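Local coordinates for capsid protein (Penaeus vannamei nodavirus, PDB 5YKZ) that forms the capsid of a shrimp nodavirus, this fragment being the protruding domain that pairs into the dimeric spikes of the particle, at residues B[38-43]-B[82-87]; B[10-15]-B[112-117]; B[59-64]-B[97-102]. All blocks are in the same frame, centred on the assembly; numbering follows the deposited sequence.

Contact 1: residues B[38-43]-B[82-87]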
ATOM      1  N   SER B  38      -4.829   0.233 -18.670  1.00 16.62           N
ATOM      2  CA  SER B  38      -4.485  -0.597 -17.484  1.00 17.01           C
ATOM      3  C   SER B  38      -3.891   0.262 -16.413  1.00 16.05           C
ATOM      4  O   SER B  38      -3.081   1.179 -16.600  1.00 16.98           O
ATOM      5  CB  SER B  38      -3.562  -1.700 -17.918  1.00 20.06           C
ATOM      6  OG  SER B  38      -4.389  -2.657 -18.700  1.00 24.42           O
ATOM      7  N   TYR B  39      -4.309  -0.103 -15.186  1.00 15.66           N
ATOM      8  CA  TYR B  39      -3.899   0.561 -13.928  1.00 14.34           C
ATOM      9  C   TYR B  39      -3.453  -0.431 -12.927  1.00 13.37           C
ATOM     10  O   TYR B  39      -3.940  -1.610 -12.968  1.00 14.78           O
ATOM     11  CB  TYR B  39      -5.061   1.401 -13.378  1.00 14.75           C
ATOM     12  CG  TYR B  39      -5.477   2.486 -14.284  1.00 15.72           C
ATOM     13  CD1 TYR B  39      -4.845   3.723 -14.220  1.00 17.35           C
ATOM     14  CD2 TYR B  39      -6.483   2.343 -15.232  1.00 17.01           C
ATOM     15  CE1 TYR B  39      -5.181   4.746 -15.099  1.00 18.49           C
ATOM     16  CE2 TYR B  39      -6.829   3.386 -16.091  1.00 17.01           C
ATOM     17  CZ  TYR B  39      -6.156   4.552 -15.990  1.00 16.71           C
ATOM     18  OH  TYR B  39      -6.556   5.596 -16.849  1.00 19.99           O
ATOM     19  N   LEU B  40      -2.670  -0.048 -11.988  1.00 13.57           N
ATOM     20  CA  LEU B  40      -2.331  -0.870 -10.782  1.00 13.21           C
ATOM     21  C   LEU B  40      -2.996  -0.241  -9.588  1.00 13.33           C
ATOM     22  O   LEU B  40      -2.935   1.010  -9.435  1.00 14.25           O
ATOM     23  CB  LEU B  40      -0.855  -0.819 -10.643  1.00 15.37           C
ATOM     24  CG  LEU B  40      -0.239  -1.795  -9.742  1.00 18.53           C
ATOM     25  CD1 LEU B  40      -0.312  -3.271 -10.259  1.00 17.46           C
ATOM     26  CD2 LEU B  40       1.200  -1.416  -9.413  1.00 23.25           C
ATOM     27  N   LEU B  41      -3.568  -1.029  -8.716  1.00 12.53           N
ATOM     28  CA  LEU B  41      -4.190  -0.553  -7.492  1.00 12.91           C
ATOM     29  C   LEU B  41      -3.446  -1.074  -6.312  1.00 12.72           C
ATOM     30  O   LEU B  41      -3.161  -2.283  -6.235  1.00 13.15           O
ATOM     31  CB  LEU B  41      -5.653  -1.013  -7.369  1.00 13.16           C
ATOM     32  CG  LEU B  41      -6.479  -1.012  -8.619  1.00 13.62           C
ATOM     33  CD1 LEU B  41      -7.877  -1.466  -8.370  1.00 13.30           C
ATOM     34  CD2 LEU B  41      -6.509   0.382  -9.294  1.00 14.18           C
ATOM     35  N   THR B  42      -3.107  -0.221  -5.319  1.00 11.97           N
ATOM     36  CA  THR B  42      -2.414  -0.602  -4.118  1.00 13.09           C
ATOM     37  C   THR B  42      -3.173  -0.092  -2.915  1.00 11.80           C
ATOM     38  O   THR B  42      -3.767   1.014  -2.980  1.00 12.82           O
ATOM     39  CB  THR B  42      -0.972  -0.026  -4.153  1.00 14.61           C
ATOM     40  OG1 THR B  42      -1.028   1.445  -4.341  1.00 17.25           O
ATOM     41  CG2 THR B  42      -0.200  -0.611  -5.252  1.00 14.29           C
ATOM     42  N   PRO B  43      -3.186  -0.815  -1.810  1.00 12.76           N
ATOM     43  CA  PRO B  43      -4.000  -0.418  -0.646  1.00 12.54           C
ATOM     44  C   PRO B  43      -3.403   0.709   0.154  1.00 12.77           C
ATOM     45  O   PRO B  43      -2.170   0.826   0.211  1.00 14.12           O
ATOM     46  CB  PRO B  43      -4.023  -1.712   0.201  1.00 13.98           C
ATOM     47  CG  PRO B  43      -2.715  -2.391  -0.160  1.00 15.86           C
ATOM     48  CD  PRO B  43      -2.518  -2.135  -1.610  1.00 13.85           C
ATOM     49  N   SER B  82      -1.881  -5.730   1.968  1.00 12.23           N
ATOM     50  CA  SER B  82      -1.017  -6.248   0.919  1.00 13.05           C
ATOM     51  C   SER B  82      -1.838  -6.546  -0.334  1.00 12.86           C
ATOM     52  O   SER B  82      -3.098  -6.457  -0.338  1.00 13.29           O
ATOM     53  CB  SER B  82      -0.346  -7.498   1.418  1.00 14.38           C
ATOM     54  OG  SER B  82       0.807  -7.772   0.606  1.00 18.00           O
ATOM     55  N   GLY B  83      -1.134  -6.934  -1.364  1.00 12.05           N
ATOM     56  CA  GLY B  83      -1.720  -7.191  -2.663  1.00 12.89           C
ATOM     57  C   GLY B  83      -1.792  -6.007  -3.539  1.00 12.39           C
ATOM     58  O   GLY B  83      -1.859  -4.884  -3.060  1.00 13.51           O
ATOM     59  N   PHE B  84      -1.801  -6.272  -4.839  1.00 12.79           N
ATOM     60  CA  PHE B  84      -1.943  -5.227  -5.807  1.00 13.22           C
ATOM     61  C   PHE B  84      -2.725  -5.771  -6.968  1.00 13.54           C
ATOM     62  O   PHE B  84      -2.573  -6.973  -7.359  1.00 14.02           O
ATOM     63  CB  PHE B  84      -0.586  -4.652  -6.268  1.00 14.39           C
ATOM     64  CG  PHE B  84       0.490  -5.669  -6.589  1.00 14.00           C
ATOM     65  CD1 PHE B  84       0.681  -6.196  -7.822  1.00 15.56           C
ATOM     66  CD2 PHE B  84       1.388  -6.038  -5.626  1.00 15.26           C
ATOM     67  CE1 PHE B  84       1.665  -7.090  -8.094  1.00 15.54           C
ATOM     68  CE2 PHE B  84       2.408  -6.864  -5.903  1.00 16.31           C
ATOM     69  CZ  PHE B  84       2.534  -7.433  -7.072  1.00 17.48           C
ATOM     70  N   ILE B  85      -3.613  -4.988  -7.502  1.00 13.14           N
ATOM     71  CA  ILE B  85      -4.542  -5.359  -8.580  1.00 12.95           C
ATOM     72  C   ILE B  85      -4.115  -4.717  -9.864  1.00 12.80           C
ATOM     73  O   ILE B  85      -3.800  -3.515  -9.913  1.00 13.74           O
ATOM     74  CB  ILE B  85      -5.976  -4.906  -8.191  1.00 12.77           C
ATOM     75  CG1 ILE B  85      -6.514  -5.783  -7.114  1.00 13.07           C
ATOM     76  CG2 ILE B  85      -6.875  -4.925  -9.436  1.00 12.97           C
ATOM     77  CD1 ILE B  85      -7.788  -5.272  -6.445  1.00 13.93           C
ATOM     78  N   LYS B  86      -4.114  -5.461 -10.944  1.00 12.64           N
ATOM     79  CA  LYS B  86      -3.980  -4.959 -12.291  1.00 12.66           C
ATOM     80  C   LYS B  86      -5.331  -5.085 -12.945  1.00 13.12           C
ATOM     81  O   LYS B  86      -5.919  -6.158 -12.963  1.00 13.79           O
ATOM     82  CB  LYS B  86      -2.937  -5.744 -13.071  1.00 14.00           C
ATOM     83  CG  LYS B  86      -2.751  -5.411 -14.530  1.00 17.49           C
ATOM     84  CD  LYS B  86      -2.560  -3.960 -14.896  1.00 18.56           C
ATOM     85  CE  LYS B  86      -1.269  -3.515 -14.335  1.00 19.95           C
ATOM     86  NZ  LYS B  86      -0.084  -4.236 -14.795  1.00 22.28           N
ATOM     87  N   VAL B  87      -5.837  -4.000 -13.493  1.00 12.82           N
ATOM     88  CA  VAL B  87      -7.166  -3.972 -14.067  1.00 14.84           C
ATOM     89  C   VAL B  87      -7.198  -3.012 -15.215  1.00 14.88           C
ATOM     90  O   VAL B  87      -6.552  -1.914 -15.191  1.00 16.64           O
ATOM     91  CB  VAL B  87      -8.219  -3.617 -13.011  1.00 14.70           C
ATOM     92  CG1 VAL B  87      -7.945  -2.222 -12.386  1.00 15.03           C
ATOM     93  CG2 VAL B  87      -9.646  -3.792 -13.543  1.00 16.17           C
TER
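Segment 38-43 pairs antiparallel with residues 85-87 of segment 82-87 in the all-beta fold of the spike domain. Tyr39 and Val87 form one hydrogen-bonded pair, with Tyr39 N giving to Val87 O at 2.9 Å and Val87 N giving back to Tyr39 O. Leu41 and Ile85 form the next, with Leu41 N giving to Ile85 O at 2.8 Å and Ile85 N giving back to Leu41 O. Leu40 and Lys86 sit between them as a non-hydrogen-bonded pair. Lys86 reaches back over the neighbouring strand. Its CB and CG leave the backbone with CG anti to N (chi1 176°), and the chain then bends at each later torsion. This curl sets CD over the partner backbone, 3.3 Å from Tyr39 O and also beside Ser38 CB. CE stays near the Tyr39 carbonyl. NZ ends at the second subunit, in a salt bridge with Asp7 OD1 and a hydrogen bond to Val8 O of that chain. The lysine thus ties this strand pair to the dimer interface. Leu40 lies on the same face. Its CD1 approaches the Phe84 ring obliquely, 3.9 Å from CD1 of that ring, and the leucine also packs on Ile115 of the second subunit. The other face carries Tyr39, Leu41, Ile85 and Val87 and looks into the domain. There Leu41 CD1 crosses obliquely against Ile85 CG2 at 3.8 Å and also reaches Val87 CG1. Tyr39 OH bonds to Ser34 N. Beyond the regular pairing, Pro43 CD rests 3.2 Å from Gly83 O.

Contact 2: residues B[10-15]-B[112-117]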
ATOM      1  N   VAL B  10       0.347   8.519  -9.129  1.00 15.71           N
ATOM      2  CA  VAL B  10      -0.990   8.210  -8.562  1.00 15.50           C
ATOM      3  C   VAL B  10      -1.966   9.089  -9.257  1.00 16.70           C
ATOM      4  O   VAL B  10      -1.915  10.331  -9.013  1.00 19.44           O
ATOM      5  CB  VAL B  10      -1.036   8.386  -7.043  1.00 17.91           C
ATOM      6  CG1 VAL B  10      -2.452   8.101  -6.565  1.00 18.77           C
ATOM      7  CG2 VAL B  10      -0.115   7.354  -6.456  1.00 19.57           C
ATOM      8  N   ASP B  11      -2.797   8.509 -10.072  1.00 15.40           N
ATOM      9  CA  ASP B  11      -3.851   9.207 -10.754  1.00 17.22           C
ATOM     10  C   ASP B  11      -4.965   9.682  -9.879  1.00 19.89           C
ATOM     11  O   ASP B  11      -5.499  10.855  -9.993  1.00 23.06           O
ATOM     12  CB  ASP B  11      -4.419   8.396 -11.872  1.00 18.81           C
ATOM     13  CG  ASP B  11      -5.514   9.165 -12.558  1.00 27.01           C
ATOM     14  OD1 ASP B  11      -5.179  10.091 -13.292  1.00 33.52           O
ATOM     15  OD2 ASP B  11      -6.705   8.990 -12.224  1.00 30.98           O
ATOM     16  N   LYS B  12      -5.393   8.830  -8.967  1.00 19.02           N
ATOM     17  CA  LYS B  12      -6.359   9.230  -7.942  1.00 21.68           C
ATOM     18  C   LYS B  12      -6.332   8.226  -6.818  1.00 19.14           C
ATOM     19  O   LYS B  12      -5.841   7.068  -6.923  1.00 17.60           O
ATOM     20  CB  LYS B  12      -7.734   9.401  -8.390  1.00 31.87           C
ATOM     21  CG  LYS B  12      -8.171   8.243  -9.165  1.00 31.68           C
ATOM     22  CD  LYS B  12      -9.460   8.583  -9.983  1.00 40.40           C
ATOM     23  CE  LYS B  12     -10.473   9.260  -9.086  1.00 50.95           C
ATOM     24  NZ  LYS B  12     -11.731   9.598  -9.805  1.00 58.83           N
ATOM     25  N   ALA B  13      -6.799   8.702  -5.684  1.00 18.15           N
ATOM     26  CA  ALA B  13      -6.968   7.901  -4.461  1.00 17.00           C
ATOM     27  C   ALA B  13      -8.455   7.673  -4.320  1.00 16.84           C
ATOM     28  O   ALA B  13      -9.269   8.639  -4.457  1.00 18.79           O
ATOM     29  CB  ALA B  13      -6.467   8.804  -3.370  1.00 20.51           C
ATOM     30  N   VAL B  14      -8.892   6.457  -4.064  1.00 14.71           N
ATOM     31  CA  VAL B  14     -10.301   6.105  -3.980  1.00 14.31           C
ATOM     32  C   VAL B  14     -10.588   5.324  -2.753  1.00 14.20           C
ATOM     33  O   VAL B  14      -9.824   4.360  -2.461  1.00 14.90           O
ATOM     34  CB  VAL B  14     -10.735   5.312  -5.213  1.00 15.34           C
ATOM     35  CG1 VAL B  14     -12.221   4.985  -5.182  1.00 14.95           C
ATOM     36  CG2 VAL B  14     -10.465   6.143  -6.458  1.00 17.10           C
ATOM     37  N   ASN B  15     -11.576   5.645  -1.945  1.00 13.26           N
ATOM     38  CA  ASN B  15     -11.952   4.813  -0.834  1.00 12.77           C
ATOM     39  C   ASN B  15     -12.662   3.564  -1.282  1.00 12.40           C
ATOM     40  O   ASN B  15     -13.427   3.571  -2.246  1.00 13.20           O
ATOM     41  CB  ASN B  15     -12.859   5.571   0.121  1.00 13.38           C
ATOM     42  CG  ASN B  15     -12.182   6.710   0.794  1.00 15.26           C
ATOM     43  OD1 ASN B  15     -10.942   6.716   0.946  1.00 16.89           O
ATOM     44  ND2 ASN B  15     -12.982   7.673   1.265  1.00 18.69           N
ATOM     45  N   PHE B 112      -7.535   2.717  -1.835  1.00 12.26           N
ATOM     46  CA  PHE B 112      -6.487   2.301  -2.756  1.00 12.20           C
ATOM     47  C   PHE B 112      -6.026   3.475  -3.568  1.00 12.74           C
ATOM     48  O   PHE B 112      -6.779   4.445  -3.785  1.00 14.61           O
ATOM     49  CB  PHE B 112      -6.924   1.105  -3.657  1.00 12.45           C
ATOM     50  CG  PHE B 112      -8.199   1.361  -4.410  1.00 12.41           C
ATOM     51  CD1 PHE B 112      -9.414   1.078  -3.822  1.00 12.59           C
ATOM     52  CD2 PHE B 112      -8.155   1.786  -5.694  1.00 13.40           C
ATOM     53  CE1 PHE B 112     -10.586   1.255  -4.533  1.00 15.00           C
ATOM     54  CE2 PHE B 112      -9.331   1.924  -6.417  1.00 14.76           C
ATOM     55  CZ  PHE B 112     -10.542   1.668  -5.816  1.00 14.64           C
ATOM     56  N   ASN B 113      -4.785   3.392  -4.036  1.00 13.07           N
ATOM     57  CA  ASN B 113      -4.230   4.270  -5.045  1.00 13.74           C
ATOM     58  C   ASN B 113      -4.357   3.713  -6.372  1.00 13.26           C
ATOM     59  O   ASN B 113      -4.145   2.519  -6.535  1.00 15.03           O
ATOM     60  CB  ASN B 113      -2.763   4.578  -4.715  1.00 15.64           C
ATOM     61  CG  ASN B 113      -2.721   5.606  -3.496  1.00 17.48           C
ATOM     62  OD1 ASN B 113      -3.421   6.583  -3.471  1.00 19.54           O
ATOM     63  ND2 ASN B 113      -2.117   5.263  -2.584  1.00 20.05           N
ATOM     64  N   ILE B 114      -4.749   4.511  -7.369  1.00 13.57           N
ATOM     65  CA  ILE B 114      -4.824   4.101  -8.766  1.00 13.82           C
ATOM     66  C   ILE B 114      -3.604   4.653  -9.457  1.00 14.26           C
ATOM     67  O   ILE B 114      -3.429   5.882  -9.566  1.00 16.53           O
ATOM     68  CB  ILE B 114      -6.083   4.595  -9.436  1.00 15.55           C
ATOM     69  CG1 ILE B 114      -7.341   4.209  -8.629  1.00 14.45           C
ATOM     70  CG2 ILE B 114      -6.109   4.103 -10.875  1.00 17.14           C
ATOM     71  CD1 ILE B 114      -8.623   4.564  -9.327  1.00 17.27           C
ATOM     72  N   ILE B 115      -2.713   3.785  -9.849  1.00 13.96           N
ATOM     73  CA  ILE B 115      -1.369   4.102 -10.356  1.00 14.28           C
ATOM     74  C   ILE B 115      -1.380   3.896 -11.844  1.00 13.79           C
ATOM     75  O   ILE B 115      -1.889   2.950 -12.373  1.00 14.16           O
ATOM     76  CB  ILE B 115      -0.329   3.211  -9.717  1.00 14.45           C
ATOM     77  CG1 ILE B 115      -0.393   3.374  -8.220  1.00 17.20           C
ATOM     78  CG2 ILE B 115       1.048   3.583 -10.234  1.00 16.44           C
ATOM     79  CD1 ILE B 115       0.286   2.375  -7.435  1.00 21.90           C
ATOM     80  N   ALA B 116      -0.855   4.942 -12.532  1.00 15.03           N
ATOM     81  CA  ALA B 116      -0.914   5.081 -13.975  1.00 16.11           C
ATOM     82  C   ALA B 116       0.450   5.433 -14.555  1.00 14.76           C
ATOM     83  O   ALA B 116       1.195   6.211 -13.950  1.00 15.08           O
ATOM     84  CB  ALA B 116      -1.918   6.210 -14.318  1.00 17.92           C
ATOM     85  N   ALA B 117       0.658   4.970 -15.759  1.00 16.20           N
ATOM     86  CA  ALA B 117       1.739   5.517 -16.523  1.00 16.63           C
ATOM     87  C   ALA B 117       1.444   6.923 -16.994  1.00 19.12           C
ATOM     88  O   ALA B 117       0.318   7.258 -17.295  1.00 17.96           O
ATOM     89  CB  ALA B 117       1.933   4.665 -17.740  1.00 19.68           C
TER
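A classic beta bulge interrupts this antiparallel pair, where Asp11 and Lys12 both face Ile114. Strand 10-15 is an outermost strand of the sheet within its chain, and 112-117 is its inner neighbour. Asp11 N gives a bent bond to Ile114 O at 2.7 Å, while Ile114 N gives a straighter one to Lys12 O at 2.8 Å. After the bulge the pairing is regular through Val14 and Phe112. These two side chains lie alongside each other and point the same way. Phe112 has CG in the crowded position between N and the carbonyl carbon (chi1 54°), which lays its ring beside Val14. Val14 CB sits over the ring face, 4.0 Å from the centroid, in a CH-pi contact. Val14 O lies above a ring face too, offset toward the rim. Lys12 and Ile114 are likewise side by side, with Lys12 CG 3.7 Å from Ile114 CD1. That same CD1 meets Val14 CG2, the two side chains crossing obliquely. Val30 of strand 26-30 touches both Phe112 and Ile114, so this face is covered within the chain. The opposite face carries Val10, Ala13, Asn113 and Ile115, and Val10 packs on Phe84 of the second subunit. Val10 crosses Asn113 obliquely, with CG1 3.6 Å from Asn113 OD1.

Contact 3: residues B[59-64]-B[97-102]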
ATOM      1  N   LEU B  59     -11.182  -6.747   4.865  1.00 12.39           N
ATOM      2  CA  LEU B  59     -11.659  -6.441   3.527  1.00 12.04           C
ATOM      3  C   LEU B  59     -10.885  -7.252   2.540  1.00 12.06           C
ATOM      4  O   LEU B  59      -9.605  -7.329   2.658  1.00 13.43           O
ATOM      5  CB  LEU B  59     -11.523  -4.945   3.262  1.00 13.74           C
ATOM      6  CG  LEU B  59     -11.932  -4.480   1.852  1.00 14.83           C
ATOM      7  CD1 LEU B  59     -12.496  -3.104   1.869  1.00 16.05           C
ATOM      8  CD2 LEU B  59     -10.704  -4.491   0.915  1.00 17.20           C
ATOM      9  N   SER B  60     -11.519  -7.743   1.523  1.00 12.59           N
ATOM     10  CA  SER B  60     -10.842  -8.315   0.368  1.00 13.72           C
ATOM     11  C   SER B  60     -11.466  -7.689  -0.892  1.00 12.92           C
ATOM     12  O   SER B  60     -12.689  -7.564  -0.941  1.00 14.82           O
ATOM     13  CB  SER B  60     -11.057  -9.806   0.348  1.00 17.04           C
ATOM     14  OG  SER B  60     -10.279 -10.449  -0.622  1.00 20.00           O
ATOM     15  N   ALA B  61     -10.637  -7.369  -1.862  1.00 12.85           N
ATOM     16  CA  ALA B  61     -11.104  -6.797  -3.138  1.00 13.63           C
ATOM     17  C   ALA B  61     -10.428  -7.507  -4.230  1.00 13.20           C
ATOM     18  O   ALA B  61      -9.186  -7.621  -4.279  1.00 12.84           O
ATOM     19  CB  ALA B  61     -10.869  -5.357  -3.177  1.00 14.17           C
ATOM     20  N   THR B  62     -11.195  -7.831  -5.286  1.00 13.63           N
ATOM     21  CA  THR B  62     -10.629  -8.467  -6.440  1.00 14.15           C
ATOM     22  C   THR B  62     -11.317  -7.843  -7.656  1.00 14.76           C
ATOM     23  O   THR B  62     -12.571  -7.717  -7.600  1.00 17.82           O
ATOM     24  CB  THR B  62     -10.914  -9.966  -6.465  1.00 19.13           C
ATOM     25  OG1 THR B  62     -12.337 -10.140  -6.600  1.00 25.41           O
ATOM     26  CG2 THR B  62     -10.237 -10.678  -5.329  1.00 19.84           C
ATOM     27  N   PRO B  63     -10.626  -7.547  -8.750  1.00 13.24           N
ATOM     28  CA  PRO B  63     -11.343  -7.084  -9.918  1.00 13.57           C
ATOM     29  C   PRO B  63     -12.295  -8.153 -10.431  1.00 13.50           C
ATOM     30  O   PRO B  63     -11.971  -9.327 -10.416  1.00 15.16           O
ATOM     31  CB  PRO B  63     -10.212  -6.805 -10.889  1.00 14.18           C
ATOM     32  CG  PRO B  63      -9.125  -7.760 -10.515  1.00 13.85           C
ATOM     33  CD  PRO B  63      -9.200  -7.843  -9.010  1.00 13.58           C
ATOM     34  N   VAL B  64     -13.417  -7.732 -11.057  1.00 13.94           N
ATOM     35  CA  VAL B  64     -14.268  -8.706 -11.707  1.00 15.14           C
ATOM     36  C   VAL B  64     -13.557  -9.308 -12.869  1.00 14.21           C
ATOM     37  O   VAL B  64     -13.806 -10.497 -13.193  1.00 16.13           O
ATOM     38  CB  VAL B  64     -15.648  -8.125 -12.046  1.00 18.63           C
ATOM     39  CG1 VAL B  64     -16.391  -7.611 -10.828  1.00 18.03           C
ATOM     40  CG2 VAL B  64     -15.625  -7.172 -13.139  1.00 23.77           C
ATOM     41  N   LEU B  97     -14.800  -3.722  -9.174  1.00 13.33           N
ATOM     42  CA  LEU B  97     -14.214  -4.577  -8.161  1.00 12.91           C
ATOM     43  C   LEU B  97     -15.295  -5.336  -7.432  1.00 13.02           C
ATOM     44  O   LEU B  97     -16.388  -4.783  -7.229  1.00 14.83           O
ATOM     45  CB  LEU B  97     -13.409  -3.773  -7.150  1.00 13.02           C
ATOM     46  CG  LEU B  97     -12.306  -2.900  -7.681  1.00 13.55           C
ATOM     47  CD1 LEU B  97     -11.660  -2.141  -6.514  1.00 15.56           C
ATOM     48  CD2 LEU B  97     -11.266  -3.670  -8.423  1.00 15.01           C
ATOM     49  N   SER B  98     -14.991  -6.481  -6.966  1.00 13.24           N
ATOM     50  CA  SER B  98     -15.815  -7.218  -6.000  1.00 13.88           C
ATOM     51  C   SER B  98     -15.230  -6.984  -4.607  1.00 13.40           C
ATOM     52  O   SER B  98     -13.999  -7.316  -4.447  1.00 15.52           O
ATOM     53  CB  SER B  98     -15.792  -8.656  -6.324  1.00 14.45           C
ATOM     54  OG  SER B  98     -16.466  -9.452  -5.369  1.00 17.22           O
ATOM     55  N   VAL B  99     -15.925  -6.450  -3.665  1.00 12.66           N
ATOM     56  CA  VAL B  99     -15.381  -6.060  -2.349  1.00 13.70           C
ATOM     57  C   VAL B  99     -16.206  -6.703  -1.291  1.00 13.07           C
ATOM     58  O   VAL B  99     -17.450  -6.674  -1.332  1.00 14.87           O
ATOM     59  CB  VAL B  99     -15.459  -4.546  -2.194  1.00 13.75           C
ATOM     60  CG1 VAL B  99     -14.868  -4.183  -0.829  1.00 14.87           C
ATOM     61  CG2 VAL B  99     -14.714  -3.790  -3.277  1.00 14.31           C
ATOM     62  N   VAL B 100     -15.570  -7.352  -0.343  1.00 13.27           N
ATOM     63  CA  VAL B 100     -16.255  -8.045   0.713  1.00 13.90           C
ATOM     64  C   VAL B 100     -15.656  -7.715   2.052  1.00 13.04           C
ATOM     65  O   VAL B 100     -14.401  -7.664   2.204  1.00 13.75           O
ATOM     66  CB  VAL B 100     -16.286  -9.563   0.491  1.00 15.64           C
ATOM     67  CG1 VAL B 100     -14.956 -10.132   0.395  1.00 16.79           C
ATOM     68  CG2 VAL B 100     -17.184 -10.285   1.531  1.00 18.83           C
ATOM     69  N   LEU B 101     -16.508  -7.405   3.010  1.00 13.23           N
ATOM     70  CA  LEU B 101     -16.132  -7.059   4.385  1.00 14.33           C
ATOM     71  C   LEU B 101     -16.644  -8.177   5.283  1.00 13.49           C
ATOM     72  O   LEU B 101     -17.859  -8.466   5.261  1.00 14.92           O
ATOM     73  CB  LEU B 101     -16.765  -5.792   4.769  1.00 17.16           C
ATOM     74  CG  LEU B 101     -16.324  -4.917   5.866  1.00 20.96           C
ATOM     75  CD1 LEU B 101     -14.838  -4.604   5.854  1.00 18.35           C
ATOM     76  CD2 LEU B 101     -17.109  -3.593   5.923  1.00 20.03           C
ATOM     77  N   THR B 102     -15.805  -8.788   6.068  1.00 13.94           N
ATOM     78  CA  THR B 102     -16.227  -9.974   6.862  1.00 14.14           C
ATOM     79  C   THR B 102     -17.197  -9.568   7.933  1.00 13.85           C
ATOM     80  O   THR B 102     -18.185 -10.372   8.175  1.00 15.57           O
ATOM     81  CB  THR B 102     -15.001 -10.659   7.421  1.00 14.92           C
ATOM     82  OG1 THR B 102     -14.147 -11.040   6.336  1.00 16.99           O
ATOM     83  CG2 THR B 102     -15.298 -11.888   8.284  1.00 15.59           C
TER
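Leu59 holds CG anti to its backbone N (chi1 177°), and Val99 does the same with CG1 (chi1 -179°). These torsions bring Leu59 CD1 obliquely across to Val99 CG1, at 3.8 Å. The two residues are diagonal neighbours on the inward face of an antiparallel strand pair. Ala61 and Leu101 share that face. The small CB of Ala61 lies 4.2 Å from Val99 CG2, and Leu101 CD1 reaches Leu59 CB. Leu97 has CG anti to the carbonyl carbon (chi1 -56°), which swings CD2 to Pro63, 3.7 Å from its CA. Four backbone bonds hold the strands in register. Ser60 and Val100 exchange N-H and carbonyl both ways, and so do Thr62 and Ser98. The shortest and straightest is Ser98 N to Thr62 O, at 2.8 Å. The face with Ser60, Thr62, Ser98 and Val100 is more polar and partly exposed. Val100 CG1 takes the crowded position between N and the carbonyl carbon and rests 3.9 Å from Ser60 CB. Farther along, Thr62 OG1 lies 3.8 Å from Ser98 CB, a contact of van der Waals type. This two-sided pattern is that of amphipathic strands at the wall of a beta domain. On the inward side Phe16 touches Leu59 and Ala61, and Pro63 meets Ile85 and Val87 of strand 79-88. Within the sheet, strand 58-63 bonds onward to strand 66-73, and strand 95-101 bonds to strand 26-30.

Overall arrangement
All three contacts join antiparallel neighbours in one sheet. Contacts 1 and 3 have mostly buried residues, while contact 2 is more at the surface, with 10-15 on an outermost strand within the chain. Contacts 1 and 2 adjoin directly, since Thr42 O and Leu40 O probably accept hydrogen bonds from Asn113 N and Ile115 N. Both also meet the second subunit. Contact 1 does so partly through the charge of Lys86, whereas contact 2 uses apolar side chains. Contact 3 touches no other chain of the assembly, and its outer face is hydroxyl-rich. Inner sides converge: Leu97 CD2 packs on Leu41 CD1, and Leu97 CD1 on Phe112 CZ. The bulge sets contact 2 apart from contact 3, whose pairing is regular.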